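Local atomic coordinates of Alr4995 protein (Nostoc sp., PDB entry 6LRF), a protein that probably hydrolyses arginine to ornithine, ammonia and carbon dioxide and converts ornithine to proline, as a bifunctional arginine dihydrolase and ornithine cyclodeaminase. Residues K366-F380 and L424-L438. Numbering follows the deposited sequence.
Sequences KLEPVIQDGVAPDDF and LRDLKAGEQVIVDVL
Glu368 and Val433 pair antiparallel through two backbone bonds, Glu368 N to Val433 O (2.9 Å) and Val433 N to Glu368 O (2.8 Å). Val370 extends the pairing past the strand end: its N meets Glu431 O nearly along the C=O axis, and its O accepts Gly430 N at 2.8 Å. Both hold the second half of the type II turn Lys428-Glu431. Asp373 OD1 grips the same turn, taking Ala429 N at 3.0 Å in an almost straight bond (177°), while Gly374 N binds Leu427 O. At the far end Asp379 O accepts Asp436 N, and a water bridges Lys366 NZ to Asp436 OD2, which also bonds His340. Bent at chi2 (-68°), Gln432 folds its amide alongside the opposing strand, NE2 3.5 Å from Pro369 CB and OE1 bonded to a water that also binds Leu367 O. With an alanine here, that water would probably lose one anchor and Pro369 CB its amide cover. On the other face Val433 touches Val370, CG2 to CG2 at 3.6 Å, and its CB meets the Pro377 ring. Ala376 CB rests against Leu427 CD1 (3.6 Å) and Leu424 CD2, and lies over a face of the Phe380 ring, toward its rim. Helix 554-567 adjoins Leu424 and Phe380. Loop 370-380 turns back across 424-436, and strand 366-369, outermost within this chain, pairs antiparallel with 432-435 at the edge of a mixed sheet.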
ATOM      1  N   LYS B 366       9.522 -21.629  41.720  1.00 22.68           N
ATOM      2  CA  LYS B 366      10.317 -20.853  42.667  1.00 21.67           C
ATOM      3  C   LYS B 366       9.677 -19.495  42.919  1.00 24.83           C
ATOM      4  O   LYS B 366       9.192 -18.858  41.989  1.00 20.46           O
ATOM      5  CB  LYS B 366      11.743 -20.680  42.150  1.00 22.94           C
ATOM      6  CG  LYS B 366      12.318 -21.978  41.597  1.00 33.27           C
ATOM      7  CD  LYS B 366      13.729 -22.276  42.106  1.00 43.57           C
ATOM      8  CE  LYS B 366      14.771 -21.436  41.378  1.00 47.09           C
ATOM      9  NZ  LYS B 366      16.115 -22.105  41.397  1.00 58.58           N
ATOM     10  N   LEU B 367       9.665 -19.061  44.177  1.00 20.14           N
ATOM     11  CA  LEU B 367       9.048 -17.802  44.540  1.00 22.03           C
ATOM     12  C   LEU B 367      10.067 -16.843  45.127  1.00 24.43           C
ATOM     13  O   LEU B 367      10.934 -17.255  45.902  1.00 25.99           O
ATOM     14  CB  LEU B 367       7.926 -18.038  45.548  1.00 22.03           C
ATOM     15  CG  LEU B 367       6.817 -19.012  45.171  1.00 26.73           C
ATOM     16  CD1 LEU B 367       5.909 -19.220  46.379  1.00 24.99           C
ATOM     17  CD2 LEU B 367       6.009 -18.473  43.994  1.00 25.47           C
ATOM     18  N   GLU B 368       9.973 -15.567  44.752  1.00 23.28           N
ATOM     19  CA  GLU B 368      10.780 -14.518  45.369  1.00 24.30           C
ATOM     20  C   GLU B 368       9.880 -13.349  45.773  1.00 26.99           C
ATOM     21  O   GLU B 368       8.893 -13.060  45.096  1.00 24.42           O
ATOM     22  CB  GLU B 368      11.887 -14.047  44.418  1.00 23.08           C
ATOM     23  CG  GLU B 368      13.014 -15.049  44.233  1.00 24.19           C
ATOM     24  CD  GLU B 368      13.717 -15.386  45.542  1.00 37.26           C
ATOM     25  OE1 GLU B 368      13.808 -14.495  46.414  1.00 38.43           O
ATOM     26  OE2 GLU B 368      14.176 -16.542  45.706  1.00 39.41           O
ATOM     27  N   PRO B 369      10.205 -12.675  46.884  1.00 26.55           N
ATOM     28  CA  PRO B 369       9.295 -11.612  47.323  1.00 25.57           C
ATOM     29  C   PRO B 369       9.485 -10.310  46.564  1.00 24.95           C
ATOM     30  O   PRO B 369      10.592  -9.967  46.198  1.00 23.41           O
ATOM     31  CB  PRO B 369       9.664 -11.425  48.794  1.00 30.52           C
ATOM     32  CG  PRO B 369      11.127 -11.781  48.850  1.00 25.05           C
ATOM     33  CD  PRO B 369      11.281 -12.926  47.866  1.00 30.89           C
ATOM     34  N   VAL B 370       8.386  -9.607  46.313  1.00 25.51           N
ATOM     35  CA  VAL B 370       8.442  -8.212  45.906  1.00 25.82           C
ATOM     36  C   VAL B 370       9.006  -7.393  47.074  1.00 28.07           C
ATOM     37  O   VAL B 370       8.544  -7.547  48.208  1.00 26.59           O
ATOM     38  CB  VAL B 370       7.031  -7.686  45.516  1.00 27.37           C
ATOM     39  CG1 VAL B 370       7.067  -6.200  45.233  1.00 25.76           C
ATOM     40  CG2 VAL B 370       6.483  -8.452  44.334  1.00 18.94           C
ATOM     41  N   ILE B 371       9.996  -6.535  46.822  1.00 26.19           N
ATOM     42  CA  ILE B 371      10.528  -5.707  47.907  1.00 29.15           C
ATOM     43  C   ILE B 371      10.252  -4.213  47.716  1.00 32.36           C
ATOM     44  O   ILE B 371      10.287  -3.439  48.664  1.00 36.51           O
ATOM     45  CB  ILE B 371      12.047  -5.908  48.097  1.00 34.90           C
ATOM     46  CG1 ILE B 371      12.809  -5.663  46.794  1.00 29.69           C
ATOM     47  CG2 ILE B 371      12.352  -7.302  48.671  1.00 27.34           C
ATOM     48  CD1 ILE B 371      14.231  -6.134  46.862  1.00 38.81           C
ATOM     49  N   GLN B 372       9.961  -3.819  46.485  1.00 33.33           N
ATOM     50  CA  GLN B 372       9.718  -2.421  46.136  1.00 29.63           C
ATOM     51  C   GLN B 372       8.398  -2.346  45.368  1.00 31.48           C
ATOM     52  O   GLN B 372       8.251  -3.026  44.347  1.00 25.01           O
ATOM     53  CB  GLN B 372      10.892  -1.897  45.304  1.00 29.85           C
ATOM     54  CG  GLN B 372      10.806  -0.472  44.858  1.00 36.09           C
ATOM     55  CD  GLN B 372      12.038  -0.060  44.066  1.00 39.98           C
ATOM     56  OE1 GLN B 372      13.029  -0.801  43.994  1.00 40.23           O
ATOM     57  NE2 GLN B 372      11.979   1.124  43.454  1.00 45.27           N
ATOM     58  N   ASP B 373       7.427  -1.583  45.877  1.00 28.45           N
ATOM     59  CA  ASP B 373       6.129  -1.428  45.208  1.00 29.72           C
ATOM     60  C   ASP B 373       6.265  -1.248  43.688  1.00 24.24           C
ATOM     61  O   ASP B 373       7.037  -0.411  43.239  1.00 19.96           O
ATOM     62  CB  ASP B 373       5.371  -0.223  45.772  1.00 33.34           C
ATOM     63  CG  ASP B 373       4.550  -0.561  46.990  1.00 37.45           C
ATOM     64  OD1 ASP B 373       4.695  -1.677  47.542  1.00 35.84           O
ATOM     65  OD2 ASP B 373       3.758   0.314  47.401  1.00 42.38           O
ATOM     66  N   GLY B 374       5.520  -2.032  42.909  1.00 21.38           N
ATOM     67  CA  GLY B 374       5.520  -1.879  41.459  1.00 22.89           C
ATOM     68  C   GLY B 374       6.785  -2.367  40.762  1.00 23.92           C
ATOM     69  O   GLY B 374       7.066  -1.962  39.646  1.00 19.13           O
ATOM     70  N   VAL B 375       7.549  -3.237  41.421  1.00 22.32           N
ATOM     71  CA  VAL B 375       8.772  -3.795  40.836  1.00 19.49           C
ATOM     72  C   VAL B 375       8.769  -5.295  41.114  1.00 20.96           C
ATOM     73  O   VAL B 375       8.574  -5.705  42.243  1.00 19.93           O
ATOM     74  CB  VAL B 375      10.046  -3.133  41.419  1.00 24.90           C
ATOM     75  CG1 VAL B 375      11.313  -3.840  40.931  1.00 20.84           C
ATOM     76  CG2 VAL B 375      10.102  -1.640  41.072  1.00 20.23           C
ATOM     77  N   ALA B 376       8.942  -6.124  40.087  1.00 21.31           N
ATOM     78  CA  ALA B 376       8.980  -7.574  40.295  1.00 19.77           C
ATOM     79  C   ALA B 376      10.408  -7.981  40.648  1.00 19.40           C
ATOM     80  O   ALA B 376      11.353  -7.272  40.289  1.00 18.99           O
ATOM     81  CB  ALA B 376       8.492  -8.316  39.057  1.00 16.50           C
ATOM     82  N   PRO B 377      10.570  -9.093  41.390  1.00 19.02           N
ATOM     83  CA  PRO B 377      11.916  -9.616  41.653  1.00 21.59           C
ATOM     84  C   PRO B 377      12.556 -10.051  40.372  1.00 21.90           C
ATOM     85  O   PRO B 377      11.846 -10.357  39.412  1.00 20.41           O
ATOM     86  CB  PRO B 377      11.674 -10.822  42.571  1.00 22.96           C
ATOM     87  CG  PRO B 377      10.241 -11.199  42.321  1.00 20.13           C
ATOM     88  CD  PRO B 377       9.533  -9.898  42.053  1.00 18.30           C
ATOM     89  N   ASP B 378      13.881 -10.091  40.359  1.00 22.97           N
ATOM     90  CA  ASP B 378      14.608 -10.416  39.150  1.00 24.47           C
ATOM     91  C   ASP B 378      14.271 -11.822  38.668  1.00 22.82           C
ATOM     92  O   ASP B 378      14.055 -12.728  39.470  1.00 26.19           O
ATOM     93  CB  ASP B 378      16.106 -10.273  39.388  1.00 29.71           C
ATOM     94  CG  ASP B 378      16.855  -9.948  38.122  1.00 45.76           C
ATOM     95  OD1 ASP B 378      16.841  -8.760  37.708  1.00 48.49           O
ATOM     96  OD2 ASP B 378      17.446 -10.883  37.537  1.00 48.81           O
ATOM     97  N   ASP B 379      14.226 -11.982  37.351  1.00 22.40           N
ATOM     98  CA  ASP B 379      13.900 -13.242  36.691  1.00 20.49           C
ATOM     99  C   ASP B 379      12.442 -13.667  36.887  1.00 21.69           C
ATOM    100  O   ASP B 379      12.121 -14.847  36.780  1.00 20.46           O
ATOM    101  CB  ASP B 379      14.834 -14.366  37.160  1.00 25.58           C
ATOM    102  CG  ASP B 379      14.799 -15.576  36.238  1.00 28.99           C
ATOM    103  OD1 ASP B 379      14.659 -15.387  35.003  1.00 31.43           O
ATOM    104  OD2 ASP B 379      14.886 -16.709  36.755  1.00 32.85           O
ATOM    105  N   PHE B 380      11.549 -12.706  37.132  1.00 24.04           N
ATOM    106  CA  PHE B 380      10.123 -13.032  37.223  1.00 19.19           C
ATOM    107  C   PHE B 380       9.643 -13.674  35.925  1.00 19.32           C
ATOM    108  O   PHE B 380      10.078 -13.312  34.827  1.00 19.30           O
ATOM    109  CB  PHE B 380       9.282 -11.785  37.551  1.00 18.39           C
ATOM    110  CG  PHE B 380       9.306 -10.731  36.481  1.00 17.31           C
ATOM    111  CD1 PHE B 380      10.400  -9.898  36.344  1.00 17.97           C
ATOM    112  CD2 PHE B 380       8.223 -10.566  35.625  1.00 24.13           C
ATOM    113  CE1 PHE B 380      10.437  -8.931  35.360  1.00 19.01           C
ATOM    114  CE2 PHE B 380       8.237  -9.581  34.638  1.00 20.62           C
ATOM    115  CZ  PHE B 380       9.347  -8.767  34.508  1.00 21.46           C
ATOM    116  N   LEU B 424       2.958  -5.201  36.387  1.00 16.24           N
ATOM    117  CA  LEU B 424       4.092  -4.876  37.243  1.00 19.19           C
ATOM    118  C   LEU B 424       3.796  -3.765  38.235  1.00 23.61           C
ATOM    119  O   LEU B 424       4.122  -3.887  39.417  1.00 21.78           O
ATOM    120  CB  LEU B 424       5.300  -4.477  36.397  1.00 18.56           C
ATOM    121  CG  LEU B 424       5.888  -5.536  35.462  1.00 24.08           C
ATOM    122  CD1 LEU B 424       7.073  -4.964  34.683  1.00 23.15           C
ATOM    123  CD2 LEU B 424       6.309  -6.763  36.226  1.00 23.57           C
ATOM    124  N   ARG B 425       3.186  -2.678  37.764  1.00 19.34           N
ATOM    125  CA  ARG B 425       2.975  -1.510  38.621  1.00 22.91           C
ATOM    126  C   ARG B 425       1.985  -1.784  39.762  1.00 20.75           C
ATOM    127  O   ARG B 425       1.928  -1.021  40.720  1.00 23.87           O
ATOM    128  CB  ARG B 425       2.501  -0.302  37.796  1.00 22.82           C
ATOM    129  CG  ARG B 425       1.130  -0.441  37.153  1.00 21.08           C
ATOM    130  CD  ARG B 425       0.673   0.898  36.593  1.00 21.88           C
ATOM    131  NE  ARG B 425      -0.680   0.857  36.023  1.00 16.90           N
ATOM    132  CZ  ARG B 425      -0.922   0.772  34.722  1.00 21.44           C
ATOM    133  NH1 ARG B 425       0.091   0.706  33.877  1.00 21.41           N
ATOM    134  NH2 ARG B 425      -2.163   0.752  34.258  1.00 23.44           N
ATOM    135  N   ASP B 426       1.223  -2.872  39.676  1.00 17.30           N
ATOM    136  CA  ASP B 426       0.281  -3.228  40.752  1.00 22.45           C
ATOM    137  C   ASP B 426       0.853  -4.182  41.798  1.00 22.44           C
ATOM    138  O   ASP B 426       0.134  -4.597  42.709  1.00 23.39           O
ATOM    139  CB  ASP B 426      -0.991  -3.867  40.186  1.00 23.97           C
ATOM    140  CG  ASP B 426      -1.827  -2.895  39.357  1.00 27.11           C
ATOM    141  OD1 ASP B 426      -1.683  -1.664  39.524  1.00 32.24           O
ATOM    142  OD2 ASP B 426      -2.653  -3.378  38.550  1.00 31.43           O
ATOM    143  N   LEU B 427       2.125  -4.560  41.664  1.00 23.22           N
ATOM    144  CA  LEU B 427       2.727  -5.459  42.649  1.00 20.47           C
ATOM    145  C   LEU B 427       2.995  -4.695  43.941  1.00 21.37           C
ATOM    146  O   LEU B 427       3.405  -3.538  43.906  1.00 23.58           O
ATOM    147  CB  LEU B 427       4.021  -6.073  42.112  1.00 20.97           C
ATOM    148  CG  LEU B 427       3.901  -7.032  40.932  1.00 23.19           C
ATOM    149  CD1 LEU B 427       5.285  -7.373  40.379  1.00 22.41           C
ATOM    150  CD2 LEU B 427       3.166  -8.280  41.334  1.00 19.85           C
ATOM    151  N   LYS B 428       2.765  -5.342  45.076  1.00 20.84           N
ATOM    152  CA  LYS B 428       3.013  -4.711  46.373  1.00 30.23           C
ATOM    153  C   LYS B 428       4.130  -5.411  47.142  1.00 29.12           C
ATOM    154  O   LYS B 428       4.207  -6.643  47.136  1.00 29.49           O
ATOM    155  CB  LYS B 428       1.733  -4.719  47.211  1.00 29.88           C
ATOM    156  CG  LYS B 428       0.623  -3.853  46.639  1.00 31.69           C
ATOM    157  CD  LYS B 428       0.922  -2.371  46.870  1.00 39.65           C
ATOM    158  CE  LYS B 428      -0.276  -1.479  46.509  1.00 46.90           C
ATOM    159  NZ  LYS B 428      -0.451  -1.311  45.030  1.00 43.85           N
ATOM    160  N   ALA B 429       4.981  -4.626  47.806  1.00 28.91           N
ATOM    161  CA  ALA B 429       6.012  -5.168  48.688  1.00 31.02           C
ATOM    162  C   ALA B 429       5.445  -6.284  49.582  1.00 33.68           C
ATOM    163  O   ALA B 429       4.363  -6.151  50.161  1.00 31.70           O
ATOM    164  CB  ALA B 429       6.631  -4.045  49.536  1.00 28.60           C
ATOM    165  N   GLY B 430       6.156  -7.406  49.646  1.00 31.77           N
ATOM    166  CA  GLY B 430       5.708  -8.532  50.437  1.00 27.91           C
ATOM    167  C   GLY B 430       5.100  -9.657  49.625  1.00 30.20           C
ATOM    168  O   GLY B 430       5.109 -10.811  50.054  1.00 32.91           O
ATOM    169  N   GLU B 431       4.560  -9.343  48.450  1.00 28.79           N
ATOM    170  CA  GLU B 431       3.949 -10.392  47.632  1.00 27.23           C
ATOM    171  C   GLU B 431       5.009 -11.354  47.104  1.00 25.46           C
ATOM    172  O   GLU B 431       6.127 -10.945  46.779  1.00 26.93           O
ATOM    173  CB  GLU B 431       3.155  -9.797  46.464  1.00 26.78           C
ATOM    174  CG  GLU B 431       1.927  -9.010  46.884  1.00 29.80           C
ATOM    175  CD  GLU B 431       0.991  -8.705  45.711  1.00 38.57           C
ATOM    176  OE1 GLU B 431       1.246  -7.716  44.979  1.00 33.80           O
ATOM    177  OE2 GLU B 431      -0.007  -9.440  45.531  1.00 43.69           O
ATOM    178  N   GLN B 432       4.652 -12.630  47.037  1.00 24.63           N
ATOM    179  CA  GLN B 432       5.512 -13.656  46.455  1.00 26.37           C
ATOM    180  C   GLN B 432       5.243 -13.788  44.954  1.00 23.85           C
ATOM    181  O   GLN B 432       4.101 -13.936  44.530  1.00 23.74           O
ATOM    182  CB  GLN B 432       5.289 -15.001  47.150  1.00 29.54           C
ATOM    183  CG  GLN B 432       5.701 -15.011  48.614  1.00 29.28           C
ATOM    184  CD  GLN B 432       7.199 -14.890  48.788  1.00 38.03           C
ATOM    185  OE1 GLN B 432       7.974 -15.539  48.079  1.00 31.65           O
ATOM    186  NE2 GLN B 432       7.621 -14.053  49.735  1.00 38.79           N
ATOM    187  N   VAL B 433       6.306 -13.741  44.166  1.00 20.51           N
ATOM    188  CA  VAL B 433       6.188 -13.752  42.726  1.00 17.14           C
ATOM    189  C   VAL B 433       7.011 -14.900  42.121  1.00 20.15           C
ATOM    190  O   VAL B 433       8.147 -15.134  42.517  1.00 19.06           O
ATOM    191  CB  VAL B 433       6.626 -12.381  42.137  1.00 20.59           C
ATOM    192  CG1 VAL B 433       6.894 -12.486  40.648  1.00 16.26           C
ATOM    193  CG2 VAL B 433       5.540 -11.318  42.419  1.00 19.23           C
ATOM    194  N   ILE B 434       6.411 -15.625  41.178  1.00 18.21           N
ATOM    195  CA  ILE B 434       7.091 -16.699  40.464  1.00 16.52           C
ATOM    196  C   ILE B 434       8.265 -16.186  39.641  1.00 20.91           C
ATOM    197  O   ILE B 434       8.135 -15.221  38.864  1.00 16.53           O
ATOM    198  CB  ILE B 434       6.094 -17.445  39.560  1.00 21.38           C
ATOM    199  CG1 ILE B 434       5.031 -18.086  40.448  1.00 22.16           C
ATOM    200  CG2 ILE B 434       6.805 -18.481  38.684  1.00 18.66           C
ATOM    201  CD1 ILE B 434       4.071 -18.913  39.723  1.00 25.49           C
ATOM    202  N   VAL B 435       9.423 -16.814  39.854  1.00 18.54           N
ATOM    203  CA  VAL B 435      10.641 -16.537  39.090  1.00 18.09           C
ATOM    204  C   VAL B 435      11.078 -17.849  38.461  1.00 19.16           C
ATOM    205  O   VAL B 435      10.560 -18.912  38.824  1.00 19.75           O
ATOM    206  CB  VAL B 435      11.786 -15.974  39.953  1.00 22.45           C
ATOM    207  CG1 VAL B 435      11.377 -14.655  40.603  1.00 21.04           C
ATOM    208  CG2 VAL B 435      12.201 -16.992  41.009  1.00 20.13           C
ATOM    209  N   ASP B 436      12.025 -17.777  37.531  1.00 21.57           N
ATOM    210  CA  ASP B 436      12.494 -18.963  36.810  1.00 22.24           C
ATOM    211  C   ASP B 436      11.340 -19.582  36.008  1.00 22.76           C
ATOM    212  O   ASP B 436      10.369 -18.892  35.677  1.00 20.69           O
ATOM    213  CB  ASP B 436      13.107 -19.983  37.783  1.00 23.59           C
ATOM    214  CG  ASP B 436      14.193 -20.847  37.133  1.00 36.96           C
ATOM    215  OD1 ASP B 436      13.858 -21.703  36.277  1.00 32.06           O
ATOM    216  OD2 ASP B 436      15.378 -20.683  37.497  1.00 39.81           O
ATOM    217  N   VAL B 437      11.444 -20.863  35.672  1.00 21.74           N
ATOM    218  CA  VAL B 437      10.491 -21.480  34.748  1.00 21.35           C
ATOM    219  C   VAL B 437      10.028 -22.856  35.208  1.00 25.49           C
ATOM    220  O   VAL B 437       9.462 -23.617  34.435  1.00 28.61           O
ATOM    221  CB  VAL B 437      11.095 -21.611  33.311  1.00 28.92           C
ATOM    222  CG1 VAL B 437      11.365 -20.227  32.694  1.00 24.02           C
ATOM    223  CG2 VAL B 437      12.382 -22.439  33.334  1.00 28.02           C
ATOM    224  N   LEU B 438      10.269 -23.180  36.470  1.00 24.14           N
ATOM    225  CA  LEU B 438       9.778 -24.434  37.032  1.00 23.48           C
ATOM    226  C   LEU B 438       8.334 -24.334  37.506  1.00 22.00           C
ATOM    227  O   LEU B 438       7.866 -23.259  37.872  1.00 24.24           O
ATOM    228  CB  LEU B 438      10.659 -24.872  38.207  1.00 27.94           C
ATOM    229  CG  LEU B 438      12.113 -25.192  37.881  1.00 28.76           C
ATOM    230  CD1 LEU B 438      12.881 -25.469  39.169  1.00 34.37           C
ATOM    231  CD2 LEU B 438      12.148 -26.382  36.950  1.00 37.47           C
TER
HETATM  232  O   HOH W   1       9.809 -21.451  38.832  1.00 19.55           O
HETATM  233  O   HOH W   2      16.713 -23.013  38.758  1.00 43.77           O
HETATM  234  O   HOH W   3      10.478 -16.398  48.527  1.00 39.36           O
HETATM  235  O   HOH W   4      11.282 -16.593  34.542  1.00 22.39           O